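Local coordinates for protein serine protease inhibitor (Thermoanaerobacter tengcongensis, PDB 2PEF) that probably inhibits serine proteases as a member of the serpin family and is captured here in its latent state, at residues N30-P35 against F266-T271; I91-W96 against L160-A165; H180-T185 against V194-S199; A261-F266 against I316-L321. All blocks are in the same frame, centred on the assembly; numbering follows the deposited sequence. Where two conformers were deposited one is given.

Contact 1. Residues N30-P35 against F266-T271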
loop_
_atom_site.group_PDB
_atom_site.type_symbol
_atom_site.label_atom_id
_atom_site.label_comp_id
_atom_site.label_asym_id
_atom_site.label_seq_id
_atom_site.Cartn_x
_atom_site.Cartn_y
_atom_site.Cartn_z
ATOM N N ASN A 30 -0.383 -13.428 7.301
ATOM C CA ASN A 30 -0.746 -12.823 6.023
ATOM C C ASN A 30 -0.184 -11.414 5.925
ATOM O O ASN A 30 -0.298 -10.626 6.866
ATOM C CB ASN A 30 -2.263 -12.745 5.862
ATOM C CG ASN A 30 -2.935 -14.101 5.851
ATOM O OD1 ASN A 30 -2.286 -15.148 5.911
ATOM N ND2 ASN A 30 -4.259 -14.086 5.768
ATOM N N SER A 31 0.414 -11.101 4.783
ATOM C CA SER A 31 0.955 -9.774 4.546
ATOM C C SER A 31 0.056 -8.975 3.608
ATOM O O SER A 31 -0.665 -9.546 2.782
ATOM C CB SER A 31 2.366 -9.883 3.966
ATOM O OG SER A 31 3.193 -10.650 4.824
ATOM N N LEU A 32 0.087 -7.654 3.752
ATOM C CA LEU A 32 -0.639 -6.763 2.848
ATOM C C LEU A 32 -0.010 -5.391 2.880
ATOM O O LEU A 32 0.119 -4.789 3.944
ATOM C CB LEU A 32 -2.108 -6.643 3.244
ATOM C CG LEU A 32 -2.972 -5.693 2.404
ATOM C CD1 LEU A 32 -3.197 -6.220 0.982
ATOM C CD2 LEU A 32 -4.296 -5.448 3.089
ATOM N N ILE A 33 0.387 -4.898 1.714
ATOM C CA ILE A 33 0.881 -3.531 1.627
ATOM C C ILE A 33 0.197 -2.788 0.490
ATOM O O ILE A 33 -0.286 -3.402 -0.465
ATOM C CB ILE A 33 2.428 -3.441 1.489
ATOM C CG1 ILE A 33 2.907 -3.972 0.137
ATOM C CG2 ILE A 33 3.131 -4.143 2.670
ATOM C CD1 ILE A 33 4.230 -3.374 -0.303
ATOM N N SER A 34 0.129 -1.468 0.630
ATOM C CA SER A 34 -0.242 -0.591 -0.468
ATOM C C SER A 34 0.975 0.206 -0.894
ATOM O O SER A 34 1.372 1.154 -0.203
ATOM C CB SER A 34 -1.363 0.364 -0.067
ATOM O OG SER A 34 -1.608 1.302 -1.092
ATOM N N PRO A 35 1.587 -0.181 -2.025
ATOM C CA PRO A 35 2.726 0.570 -2.541
ATOM C C PRO A 35 2.354 2.021 -2.832
ATOM O O PRO A 35 3.164 2.914 -2.594
ATOM C CB PRO A 35 3.084 -0.179 -3.826
ATOM C CG PRO A 35 2.544 -1.551 -3.628
ATOM C CD PRO A 35 1.279 -1.355 -2.865
ATOM N N PHE A 266 -11.897 -13.736 2.763
ATOM C CA PHE A 266 -10.842 -13.489 3.752
ATOM C C PHE A 266 -10.810 -12.054 4.242
ATOM O O PHE A 266 -11.211 -11.133 3.532
ATOM C CB PHE A 266 -9.461 -13.969 3.265
ATOM C CG PHE A 266 -8.898 -13.193 2.102
ATOM C CD1 PHE A 266 -8.104 -12.073 2.320
ATOM C CD2 PHE A 266 -9.137 -13.599 0.792
ATOM C CE1 PHE A 266 -7.567 -11.352 1.255
ATOM C CE2 PHE A 266 -8.602 -12.880 -0.285
ATOM C CZ PHE A 266 -7.814 -11.759 -0.049
ATOM N N LYS A 267 -10.331 -11.892 5.472
ATOM C CA LYS A 267 -10.265 -10.601 6.131
ATOM C C LYS A 267 -9.115 -10.628 7.117
ATOM O O LYS A 267 -9.008 -11.550 7.930
ATOM C CB LYS A 267 -11.580 -10.313 6.864
ATOM C CG LYS A 267 -11.662 -8.937 7.498
ATOM C CD LYS A 267 -12.946 -8.768 8.292
ATOM N NZ LYS A 267 -15.518 -6.288 6.409
ATOM N N TYR A 268 -8.256 -9.620 7.037
ATOM C CA TYR A 268 -7.155 -9.466 7.978
ATOM C C TYR A 268 -6.555 -8.064 7.947
ATOM O O TYR A 268 -6.830 -7.262 7.041
ATOM C CB TYR A 268 -6.064 -10.525 7.750
ATOM C CG TYR A 268 -5.323 -10.401 6.435
ATOM C CD1 TYR A 268 -4.178 -9.610 6.327
ATOM C CD2 TYR A 268 -5.765 -11.082 5.302
ATOM C CE1 TYR A 268 -3.497 -9.498 5.115
ATOM C CE2 TYR A 268 -5.092 -10.982 4.093
ATOM C CZ TYR A 268 -3.963 -10.190 4.005
ATOM O OH TYR A 268 -3.307 -10.094 2.803
ATOM N N GLU A 269 -5.743 -7.793 8.963
ATOM C CA GLU A 269 -5.006 -6.547 9.113
ATOM C C GLU A 269 -3.514 -6.854 9.119
ATOM O O GLU A 269 -3.109 -7.980 9.425
ATOM C CB GLU A 269 -5.396 -5.860 10.421
ATOM C CG GLU A 269 -6.878 -5.523 10.540
ATOM C CD GLU A 269 -7.270 -5.044 11.930
ATOM O OE1 GLU A 269 -6.670 -5.510 12.927
ATOM O OE2 GLU A 269 -8.188 -4.202 12.029
ATOM N N TYR A 270 -2.703 -5.852 8.783
ATOM C CA TYR A 270 -1.246 -5.993 8.769
ATOM C C TYR A 270 -0.577 -4.681 9.140
ATOM O O TYR A 270 -1.001 -3.607 8.708
ATOM C CB TYR A 270 -0.766 -6.455 7.389
ATOM C CG TYR A 270 0.677 -6.924 7.311
ATOM C CD1 TYR A 270 1.124 -8.018 8.057
ATOM C CD2 TYR A 270 1.584 -6.301 6.453
ATOM C CE1 TYR A 270 2.438 -8.463 7.965
ATOM C CE2 TYR A 270 2.905 -6.742 6.353
ATOM C CZ TYR A 270 3.322 -7.820 7.114
ATOM O OH TYR A 270 4.624 -8.260 7.020
ATOM N N THR A 271 0.471 -4.789 9.950
ATOM C CA THR A 271 1.257 -3.633 10.344
ATOM C C THR A 271 2.742 -3.945 10.174
ATOM O O THR A 271 3.222 -4.976 10.629
ATOM C CB THR A 271 0.926 -3.205 11.793
ATOM O OG1 THR A 271 -0.473 -2.900 11.880
ATOM C CG2 THR A 271 1.728 -1.976 12.201
HETATM O O HOH W 1 -1.522 -10.174 9.253
#
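Asn30 settles over one face of the Tyr268 ring, its CB 3.5 Å from the ring centroid and almost on the ring normal. Its amide stands steeply to the ring, the planes 79° apart, and ND2 lies over the same face, 3.4 Å from Tyr268 CD2. OD1 turns to the backbone N-H groups of Leu370 and Ser371. The Asn30 carbonyl reaches the other strand through a water, which donates to Asn30 O and to Glu269 O. Ser31 takes both tyrosines. Its CA sits squarely over the Tyr270 ring, 3.7 Å from the centroid, while its carbonyl accepts the Tyr268 hydroxyl, OH to Ser31 O 2.7 Å, from well above the carbonyl plane. A Tyr268 chi1 of 67°, with CG between the backbone N and carbonyl carbon, directs the phenol there. Ser31 OG and Tyr270 OH bond elsewhere, to Asp26 N and Ser24 O. Leu32 follows: its CB packs 3.7 Å from Tyr268 CE1, and its O lies at the Tyr270 ring edge, 3.3 Å from CD2, while accepting a hydrogen bond from Thr314 OG1. The residues leading into and forming the short strand 32-33, which pairs with strand 362-372 of sheet B, lie against an outer strand of serpin sheet A. The chemistry implies a junction between sheets in which phenol faces cover CH groups while one hydroxyl and a bridging water satisfy carbonyls.

Contact 2. Residues I91-W96 against L160-A165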
loop_
_atom_site.group_PDB
_atom_site.type_symbol
_atom_site.label_atom_id
_atom_site.label_comp_id
_atom_site.label_asym_id
_atom_site.label_seq_id
_atom_site.Cartn_x
_atom_site.Cartn_y
_atom_site.Cartn_z
ATOM N N ILE A 91 -8.028 8.881 -1.892
ATOM C CA ILE A 91 -6.695 9.086 -1.330
ATOM C C ILE A 91 -6.691 10.365 -0.496
ATOM O O ILE A 91 -7.282 11.370 -0.890
ATOM C CB ILE A 91 -5.618 9.176 -2.447
ATOM C CG1 ILE A 91 -5.573 7.870 -3.250
ATOM C CG2 ILE A 91 -4.242 9.506 -1.862
ATOM C CD1 ILE A 91 -4.875 7.977 -4.596
ATOM N N ALA A 92 -6.028 10.318 0.657
ATOM C CA ALA A 92 -5.961 11.470 1.547
ATOM C C ALA A 92 -4.560 11.635 2.098
ATOM O O ALA A 92 -3.912 10.666 2.501
ATOM C CB ALA A 92 -6.968 11.341 2.678
ATOM N N ASN A 93 -4.095 12.876 2.091
ATOM C CA ASN A 93 -2.780 13.203 2.608
ATOM C C ASN A 93 -2.900 14.287 3.660
ATOM O O ASN A 93 -3.746 15.174 3.544
ATOM C CB ASN A 93 -1.869 13.663 1.476
ATOM C CG ASN A 93 -1.614 12.566 0.463
ATOM O OD1 ASN A 93 -1.084 11.509 0.803
ATOM N ND2 ASN A 93 -2.012 12.800 -0.778
ATOM N N SER A 94 -2.062 14.204 4.689
ATOM C CA SER A 94 -2.008 15.247 5.702
ATOM C C SER A 94 -0.617 15.435 6.286
ATOM O O SER A 94 0.210 14.520 6.271
ATOM C CB SER A 94 -3.031 14.991 6.820
ATOM O OG SER A 94 -2.783 13.767 7.476
ATOM N N ILE A 95 -0.373 16.649 6.771
ATOM C CA ILE A 95 0.820 16.982 7.533
ATOM C C ILE A 95 0.317 17.521 8.862
ATOM O O ILE A 95 -0.677 18.256 8.909
ATOM C CB ILE A 95 1.680 18.084 6.838
ATOM C CG1 ILE A 95 1.789 17.851 5.320
ATOM C CG2 ILE A 95 3.054 18.231 7.518
ATOM C CD1 ILE A 95 2.555 16.606 4.891
ATOM N N TRP A 96 0.989 17.121 9.936
ATOM C CA TRP A 96 0.690 17.596 11.279
ATOM C C TRP A 96 1.997 18.113 11.857
ATOM O O TRP A 96 2.986 17.383 11.901
ATOM C CB TRP A 96 0.159 16.448 12.150
ATOM C CG TRP A 96 -1.047 15.746 11.585
ATOM C CD1 TRP A 96 -1.076 14.878 10.530
ATOM C CD2 TRP A 96 -2.392 15.840 12.063
ATOM N NE1 TRP A 96 -2.360 14.437 10.310
ATOM C CE2 TRP A 96 -3.189 15.008 11.241
ATOM C CE3 TRP A 96 -3.004 16.543 13.111
ATOM C CZ2 TRP A 96 -4.565 14.865 11.429
ATOM C CZ3 TRP A 96 -4.375 16.403 13.297
ATOM C CH2 TRP A 96 -5.139 15.567 12.460
ATOM N N LEU A 160 3.821 13.123 8.753
ATOM C CA LEU A 160 3.245 13.098 7.415
ATOM C C LEU A 160 2.485 11.785 7.293
ATOM O O LEU A 160 3.001 10.727 7.650
ATOM C CB LEU A 160 4.331 13.203 6.339
ATOM C CG LEU A 160 5.268 14.417 6.410
ATOM C CD1 LEU A 160 6.480 14.146 7.315
ATOM C CD2 LEU A 160 5.739 14.818 5.024
ATOM N N ILE A 161 1.251 11.860 6.809
ATOM C CA ILE A 161 0.378 10.690 6.768
ATOM C C ILE A 161 -0.358 10.611 5.442
ATOM O O ILE A 161 -0.911 11.606 4.969
ATOM C CB ILE A 161 -0.663 10.687 7.930
ATOM C CG1 ILE A 161 0.032 10.824 9.292
ATOM C CG2 ILE A 161 -1.508 9.406 7.891
ATOM C CD1 ILE A 161 -0.897 11.120 10.451
ATOM N N ASN A 162 -0.353 9.422 4.846
ATOM C CA ASN A 162 -1.239 9.128 3.729
ATOM C C ASN A 162 -2.256 8.054 4.098
ATOM O O ASN A 162 -1.944 7.139 4.855
ATOM C CB ASN A 162 -0.436 8.671 2.516
ATOM C CG ASN A 162 -1.309 8.041 1.451
ATOM O OD1 ASN A 162 -1.579 6.845 1.492
ATOM N ND2 ASN A 162 -1.775 8.851 0.505
ATOM N N ALA A 163 -3.461 8.175 3.548
ATOM C CA ALA A 163 -4.474 7.127 3.628
ATOM C C ALA A 163 -5.050 6.808 2.252
ATOM O O ALA A 163 -5.270 7.704 1.434
ATOM C CB ALA A 163 -5.585 7.516 4.595
ATOM N N VAL A 164 -5.267 5.518 2.004
ATOM C CA VAL A 164 -5.916 5.034 0.787
ATOM C C VAL A 164 -7.108 4.173 1.195
ATOM O O VAL A 164 -6.977 3.316 2.076
ATOM C CB VAL A 164 -4.934 4.210 -0.092
ATOM C CG1 VAL A 164 -5.668 3.518 -1.248
ATOM C CG2 VAL A 164 -3.836 5.089 -0.632
ATOM N N ALA A 165 -8.269 4.412 0.577
ATOM C CA ALA A 165 -9.465 3.609 0.842
ATOM C C ALA A 165 -10.039 3.056 -0.459
ATOM O O ALA A 165 -10.348 3.818 -1.371
ATOM C CB ALA A 165 -10.513 4.439 1.577
#
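Ile161 lays its CD1 methyl obliquely against the indole of Trp96, 3.6 Å from NE1. The indole is also held from within its own strand: Trp96 NE1 donates to Ser94 OG in a bent bond of 2.9 Å, and Ser94 OG in turn touches Ile161 CB. On the opposite face of this sheet a polar pair sits between apolar ones. Asn162 ND2 donates to Asn93 OD1 at 2.8 Å and nearly straight (171°), with the acceptor in the Asn162 amide plane but the donor standing above the Asn93 carbonyl plane. Asn162 CG lies anti to the backbone N (chi1 166°), which swings the amide across toward the neighbouring strand. There the nitrogen also meets Ile91 CG2 at 3.5 Å. Farther along, Ile95 and Leu160 run alongside each other from the same face, CD1 to CD2 3.7 Å. The backbones run antiparallel at 168°, and two hydrogen-bonded pairs, Ala92 with Ala163 and Ser94 with Ile161, each supply two N-H...O bonds.

Both amides have second partners that fix their rotation: Asn162 OD1 bonds to Ser37 OG and Asn93 ND2 to Tyr116 O. This is the core of sheet A, in the region known in serpins as the shutter. Helix 35-46 packs on the asparagine face and helix 127-140 crosses the Ala92, Ser94 and Trp96 face, while strand 119-123 flanks strand 87-98 and strand 322-331 flanks strand 158-169.

Contact 3. Residues H180-T185 against V194-S199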
loop_
_atom_site.group_PDB
_atom_site.type_symbol
_atom_site.label_atom_id
_atom_site.label_comp_id
_atom_site.label_asym_id
_atom_site.label_seq_id
_atom_site.Cartn_x
_atom_site.Cartn_y
_atom_site.Cartn_z
ATOM N N HIS A 180 -19.711 -21.824 -1.044
ATOM C CA HIS A 180 -19.845 -23.074 -0.297
ATOM C C HIS A 180 -18.956 -23.091 0.941
ATOM O O HIS A 180 -17.854 -22.529 0.933
ATOM C CB HIS A 180 -19.533 -24.269 -1.201
ATOM C CG HIS A 180 -18.284 -24.105 -2.012
ATOM N ND1 HIS A 180 -17.098 -24.728 -1.690
ATOM C CD2 HIS A 180 -18.036 -23.375 -3.126
ATOM C CE1 HIS A 180 -16.175 -24.398 -2.576
ATOM N NE2 HIS A 180 -16.717 -23.575 -3.456
ATOM N N GLU A 181 -19.453 -23.734 1.997
ATOM C CA GLU A 181 -18.708 -23.899 3.239
ATOM C C GLU A 181 -17.823 -25.133 3.149
ATOM O O GLU A 181 -18.310 -26.251 2.964
ATOM C CB GLU A 181 -19.656 -24.020 4.439
ATOM C CG GLU A 181 -20.404 -22.740 4.791
ATOM C CD GLU A 181 -21.238 -22.876 6.053
ATOM O OE1 GLU A 181 -22.227 -23.645 6.046
ATOM O OE2 GLU A 181 -20.909 -22.207 7.057
ATOM N N ASP A 182 -16.520 -24.917 3.281
ATOM C CA ASP A 182 -15.546 -25.991 3.188
ATOM C C ASP A 182 -14.952 -26.292 4.560
ATOM O O ASP A 182 -14.837 -25.400 5.402
ATOM C CB ASP A 182 -14.456 -25.625 2.178
ATOM C CG ASP A 182 -14.974 -25.576 0.743
ATOM O OD1 ASP A 182 -16.172 -25.851 0.518
ATOM O OD2 ASP A 182 -14.177 -25.262 -0.168
ATOM N N ILE A 183 -14.595 -27.554 4.783
ATOM C CA ILE A 183 -14.132 -28.008 6.091
ATOM C C ILE A 183 -12.606 -27.996 6.172
ATOM O O ILE A 183 -11.920 -28.603 5.344
ATOM C CB ILE A 183 -14.680 -29.418 6.450
ATOM C CG1 ILE A 183 -16.196 -29.492 6.207
ATOM C CG2 ILE A 183 -14.339 -29.771 7.899
ATOM C CD1 ILE A 183 -16.754 -30.911 6.132
ATOM N N PHE A 184 -12.094 -27.294 7.179
ATOM C CA PHE A 184 -10.660 -27.195 7.431
ATOM C C PHE A 184 -10.361 -27.520 8.886
ATOM O O PHE A 184 -11.196 -27.293 9.764
ATOM C CB PHE A 184 -10.169 -25.777 7.137
ATOM C CG PHE A 184 -9.979 -25.480 5.678
ATOM C CD1 PHE A 184 -11.055 -25.107 4.884
ATOM C CD2 PHE A 184 -8.715 -25.554 5.101
ATOM C CE1 PHE A 184 -10.879 -24.825 3.533
ATOM C CE2 PHE A 184 -8.528 -25.270 3.753
ATOM C CZ PHE A 184 -9.614 -24.906 2.967
ATOM N N THR A 185 -9.170 -28.055 9.135
ATOM C CA THR A 185 -8.678 -28.233 10.495
ATOM C C THR A 185 -7.734 -27.081 10.835
ATOM O O THR A 185 -6.830 -26.756 10.056
ATOM C CB THR A 185 -7.945 -29.573 10.668
ATOM N N VAL A 194 -14.913 -22.638 6.368
ATOM C CA VAL A 194 -14.500 -21.458 5.617
ATOM C C VAL A 194 -15.273 -21.420 4.302
ATOM O O VAL A 194 -15.376 -22.431 3.605
ATOM C CB VAL A 194 -12.978 -21.465 5.321
ATOM C CG1 VAL A 194 -12.586 -20.241 4.503
ATOM C CG2 VAL A 194 -12.168 -21.525 6.615
ATOM N N GLU A 195 -15.810 -20.253 3.964
ATOM C CA GLU A 195 -16.566 -20.105 2.734
ATOM C C GLU A 195 -15.646 -19.809 1.556
ATOM O O GLU A 195 -14.804 -18.908 1.618
ATOM C CB GLU A 195 -17.640 -19.027 2.881
ATOM C CG GLU A 195 -18.879 -19.506 3.628
ATOM C CD GLU A 195 -20.032 -18.515 3.570
ATOM O OE1 GLU A 195 -19.847 -17.350 3.984
ATOM O OE2 GLU A 195 -21.130 -18.906 3.118
ATOM N N PHE A 196 -15.807 -20.600 0.499
ATOM C CA PHE A 196 -15.069 -20.424 -0.740
ATOM C C PHE A 196 -16.024 -20.025 -1.854
ATOM O O PHE A 196 -17.174 -20.460 -1.887
ATOM C CB PHE A 196 -14.311 -21.699 -1.102
ATOM C CG PHE A 196 -12.964 -21.806 -0.447
ATOM C CD1 PHE A 196 -12.853 -22.116 0.906
ATOM C CD2 PHE A 196 -11.807 -21.597 -1.184
ATOM C CE1 PHE A 196 -11.600 -22.217 1.515
ATOM C CE2 PHE A 196 -10.542 -21.697 -0.583
ATOM C CZ PHE A 196 -10.445 -22.009 0.767
ATOM N N MET A 197 -15.543 -19.180 -2.752
ATOM C CA MET A 197 -16.408 -18.551 -3.739
ATOM C C MET A 197 -15.996 -18.955 -5.153
ATOM O O MET A 197 -14.866 -18.697 -5.580
ATOM C CB MET A 197 -16.384 -17.029 -3.571
ATOM C CG MET A 197 -16.601 -16.539 -2.133
ATOM S SD MET A 197 -16.736 -14.745 -1.975
ATOM C CE MET A 197 -15.083 -14.208 -2.411
ATOM N N ASN A 198 -16.926 -19.595 -5.859
ATOM C CA ASN A 198 -16.698 -20.126 -7.202
ATOM C C ASN A 198 -17.135 -19.153 -8.278
ATOM O O ASN A 198 -18.222 -18.570 -8.195
ATOM C CB ASN A 198 -17.484 -21.423 -7.404
ATOM C CG ASN A 198 -16.963 -22.574 -6.568
ATOM O OD1 ASN A 198 -15.823 -22.570 -6.109
ATOM N ND2 ASN A 198 -17.808 -23.585 -6.381
ATOM N N SER A 199 -16.296 -19.002 -9.298
ATOM C CA SER A 199 -16.623 -18.172 -10.450
ATOM C C SER A 199 -15.997 -18.704 -11.732
ATOM O O SER A 199 -15.102 -19.556 -11.703
ATOM C CB SER A 199 -16.154 -16.735 -10.220
ATOM O OG SER A 199 -14.748 -16.693 -10.060
#
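A chi1 of 47° places the His180 imidazole between its own backbone N and carbonyl carbon, folding it back over the partner strand, where Asn198, with CG beside its backbone N, brings its amide to meet it. His180 NE2 donates to Asn198 OD1 at 3.0 Å; the oxygen lies in the ring plane, but the nitrogen stands above the amide carbonyl plane and meets the oxygen at a poor angle. At the ring's other nitrogen, His180 ND1 donates to Asp182 OD1 at 2.6 Å, reaching the syn side of the carboxylate. Phe196 O sits over one face of the imidazole, toward its rim and 3.3 Å from His180 CD2. The nearby carboxylate would favour a proton on ND1 and might stabilise a charged ring.

The frame is a beta hairpin of serpin sheet C, strongly twisted, its two segments 129° apart in direction. Hydrogen-bonded pairs His180 with Phe196 and Asp182 with Val194 hold it, and strand 191-201 pairs through its other edge with strand 255-273.

Beyond the histidine, Asp182 OD2 comes within 3.6 Å of Phe196 CD1. Phe184 and Phe196 meet at their rims in nearly parallel planes (11°) without stacking, with Phe184 CE1 3.4 Å from Phe196 CE1. Phe184 also touches Val194 CG2 through CD1. On the reverse face Glu181 and Glu195 cross with their CG atoms 3.8 Å apart; Glu195 OE1 turns to Lys265 in a salt bridge, a partner that would ease the closeness of two like charges.

Contact 4. Residues A261-F266 against I316-L321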
loop_
_atom_site.group_PDB
_atom_site.type_symbol
_atom_site.label_atom_id
_atom_site.label_comp_id
_atom_site.label_asym_id
_atom_site.label_seq_id
_atom_site.Cartn_x
_atom_site.Cartn_y
_atom_site.Cartn_z
ATOM N N ALA A 261 -12.567 -20.683 -11.264
ATOM C CA ALA A 261 -11.829 -20.044 -10.173
ATOM C C ALA A 261 -12.495 -20.250 -8.822
ATOM O O ALA A 261 -13.720 -20.334 -8.727
ATOM C CB ALA A 261 -11.662 -18.557 -10.451
ATOM N N SER A 262 -11.670 -20.340 -7.786
ATOM C CA SER A 262 -12.146 -20.459 -6.417
ATOM C C SER A 262 -11.346 -19.521 -5.523
ATOM O O SER A 262 -10.113 -19.563 -5.508
ATOM C CB SER A 262 -12.040 -21.905 -5.933
ATOM O OG SER A 262 -12.257 -22.000 -4.537
ATOM N N LEU A 263 -12.067 -18.681 -4.785
ATOM C CA LEU A 263 -11.459 -17.688 -3.914
ATOM C C LEU A 263 -12.099 -17.753 -2.531
ATOM O O LEU A 263 -13.320 -17.679 -2.406
ATOM C CB LEU A 263 -11.636 -16.286 -4.509
ATOM C CG LEU A 263 -10.986 -15.095 -3.803
ATOM C CD1 LEU A 263 -9.462 -15.196 -3.860
ATOM C CD2 LEU A 263 -11.459 -13.794 -4.434
ATOM N N PRO A 264 -11.276 -17.909 -1.475
ATOM C CA PRO A 264 -11.919 -17.894 -0.163
ATOM C C PRO A 264 -12.324 -16.480 0.221
ATOM O O PRO A 264 -11.676 -15.517 -0.193
ATOM C CB PRO A 264 -10.805 -18.357 0.780
ATOM C CG PRO A 264 -9.539 -17.932 0.092
ATOM C CD PRO A 264 -9.815 -18.103 -1.376
ATOM N N LYS A 265 -13.381 -16.353 1.015
ATOM C CA LYS A 265 -13.622 -15.097 1.712
ATOM C C LYS A 265 -12.476 -14.930 2.702
ATOM O O LYS A 265 -12.098 -15.886 3.394
ATOM C CB LYS A 265 -14.957 -15.128 2.446
ATOM C CG LYS A 265 -16.159 -15.230 1.530
ATOM C CD LYS A 265 -17.456 -14.964 2.280
ATOM C CE LYS A 265 -18.661 -15.258 1.403
ATOM N NZ LYS A 265 -19.944 -15.142 2.157
ATOM N N PHE A 266 -11.897 -13.736 2.763
ATOM C CA PHE A 266 -10.842 -13.489 3.752
ATOM C C PHE A 266 -10.810 -12.054 4.242
ATOM O O PHE A 266 -11.211 -11.133 3.532
ATOM C CB PHE A 266 -9.461 -13.969 3.265
ATOM C CG PHE A 266 -8.898 -13.193 2.102
ATOM C CD1 PHE A 266 -8.104 -12.073 2.320
ATOM C CD2 PHE A 266 -9.137 -13.599 0.792
ATOM C CE1 PHE A 266 -7.567 -11.352 1.255
ATOM C CE2 PHE A 266 -8.602 -12.880 -0.285
ATOM C CZ PHE A 266 -7.814 -11.759 -0.049
ATOM N N ILE A 316 -7.845 -5.551 4.711
ATOM C CA ILE A 316 -8.585 -6.041 3.549
ATOM C C ILE A 316 -9.727 -6.958 3.977
ATOM O O ILE A 316 -9.605 -7.712 4.949
ATOM C CB ILE A 316 -7.672 -6.778 2.522
ATOM C CG1 ILE A 316 -8.454 -7.095 1.238
ATOM C CG2 ILE A 316 -7.052 -8.044 3.144
ATOM C CD1 ILE A 316 -7.595 -7.302 0.016
ATOM N N SER A 317 -10.836 -6.881 3.249
ATOM C CA SER A 317 -11.918 -7.835 3.400
ATOM C C SER A 317 -12.429 -8.180 2.007
ATOM O O SER A 317 -12.857 -7.299 1.264
ATOM C CB SER A 317 -13.043 -7.272 4.272
ATOM O OG SER A 317 -14.049 -8.246 4.503
ATOM N N VAL A 318 -12.351 -9.459 1.663
ATOM C CA VAL A 318 -12.853 -9.981 0.392
ATOM C C VAL A 318 -14.070 -10.858 0.679
ATOM O O VAL A 318 -13.995 -11.788 1.478
ATOM C CB VAL A 318 -11.766 -10.803 -0.343
ATOM C CG1 VAL A 318 -12.351 -11.580 -1.519
ATOM C CG2 VAL A 318 -10.633 -9.893 -0.816
ATOM N N ASP A 319 -15.192 -10.553 0.034
ATOM C CA ASP A 319 -16.402 -11.346 0.220
ATOM C C ASP A 319 -17.189 -11.533 -1.075
ATOM O O ASP A 319 -16.656 -11.328 -2.170
ATOM C CB ASP A 319 -17.288 -10.761 1.337
ATOM C CG ASP A 319 -17.794 -9.351 1.029
ATOM O OD1 ASP A 319 -17.741 -8.894 -0.139
ATOM O OD2 ASP A 319 -18.255 -8.693 1.980
ATOM N N GLU A 320 -18.455 -11.931 -0.936
ATOM C CA GLU A 320 -19.304 -12.275 -2.075
ATOM C C GLU A 320 -19.674 -11.052 -2.922
ATOM O O GLU A 320 -19.900 -11.168 -4.126
ATOM C CB GLU A 320 -20.556 -13.045 -1.605
ATOM C CG GLU A 320 -21.614 -12.227 -0.838
ATOM C CD GLU A 320 -21.193 -11.791 0.567
ATOM O OE1 GLU A 320 -20.229 -12.348 1.142
ATOM O OE2 GLU A 320 -21.848 -10.874 1.105
ATOM N N LEU A 321 -19.703 -9.883 -2.285
ATOM C CA LEU A 321 -20.048 -8.628 -2.952
ATOM C C LEU A 321 -18.856 -7.955 -3.633
ATOM O O LEU A 321 -19.011 -7.348 -4.693
ATOM C CB LEU A 321 -20.717 -7.662 -1.961
ATOM C CG LEU A 321 -21.195 -6.275 -2.407
ATOM C CD1 LEU A 321 -22.362 -6.362 -3.375
ATOM C CD2 LEU A 321 -21.579 -5.432 -1.193
#
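Over one face of the Phe266 ring lies Val318, its CB offset toward the rim and its CG2 making a CH-pi contact 3.9 Å from the centroid. That methyl is nearest to Phe266 CZ, at 3.5 Å, while Ile316 CG2 approaches obliquely, 3.8 Å from Phe266 CE1. The ring is turned toward both residues by a chi1 of 67°, and it also meets Phe353. Leu263 closes in from the side, CD2 to Val318 CG1 3.8 Å. Ile316 and Leu263 each have a second conformer, and their two distances hold for one conformer alone.

Phe266 and Val318 form an antiparallel hydrogen-bonded pair: Val318 N donates to Phe266 O at 2.8 Å, and Phe266 N returns a longer bond to Val318 O. This is the end of serpin sheet A known as the breach, where Trp170 packs on Val318. Strand 255-273 passes here from sheet C into sheet A. Strand 310-318 turns at Asp319 and Glu320 into strand 322-331, consistent with the inserted reactive-centre segment of latent serpins.

At this turn the extended Lys265 reaches Glu320 through the same NZ that Glu195 holds, in a salt bridge of 3.0 Å from NZ to Glu320 OE1, the ammonium standing 45° above the carboxylate plane.

From the N terminus, contact 1 opens first, at 30-35, and closes only at 266-271, a loop of 230 residues that brings sheet B against sheet A. Contacts 2 and 3 both lie within that span and follow one another: 91-96 returns at 160-165 inside sheet A, then the short hairpin 180-185 with 194-199 forms at sheet C. Contact 4 crosses contact 1, since 261-266 runs into its closing segment and 316-321 follows it; the two share Phe266. Strand 255-273 therefore joins contacts 1 and 4, and Met197 N to Leu263 O links contact 4 with contact 3. Contact 2 touches none of the others, though its nearest atoms come within about 4 Å of contact 1.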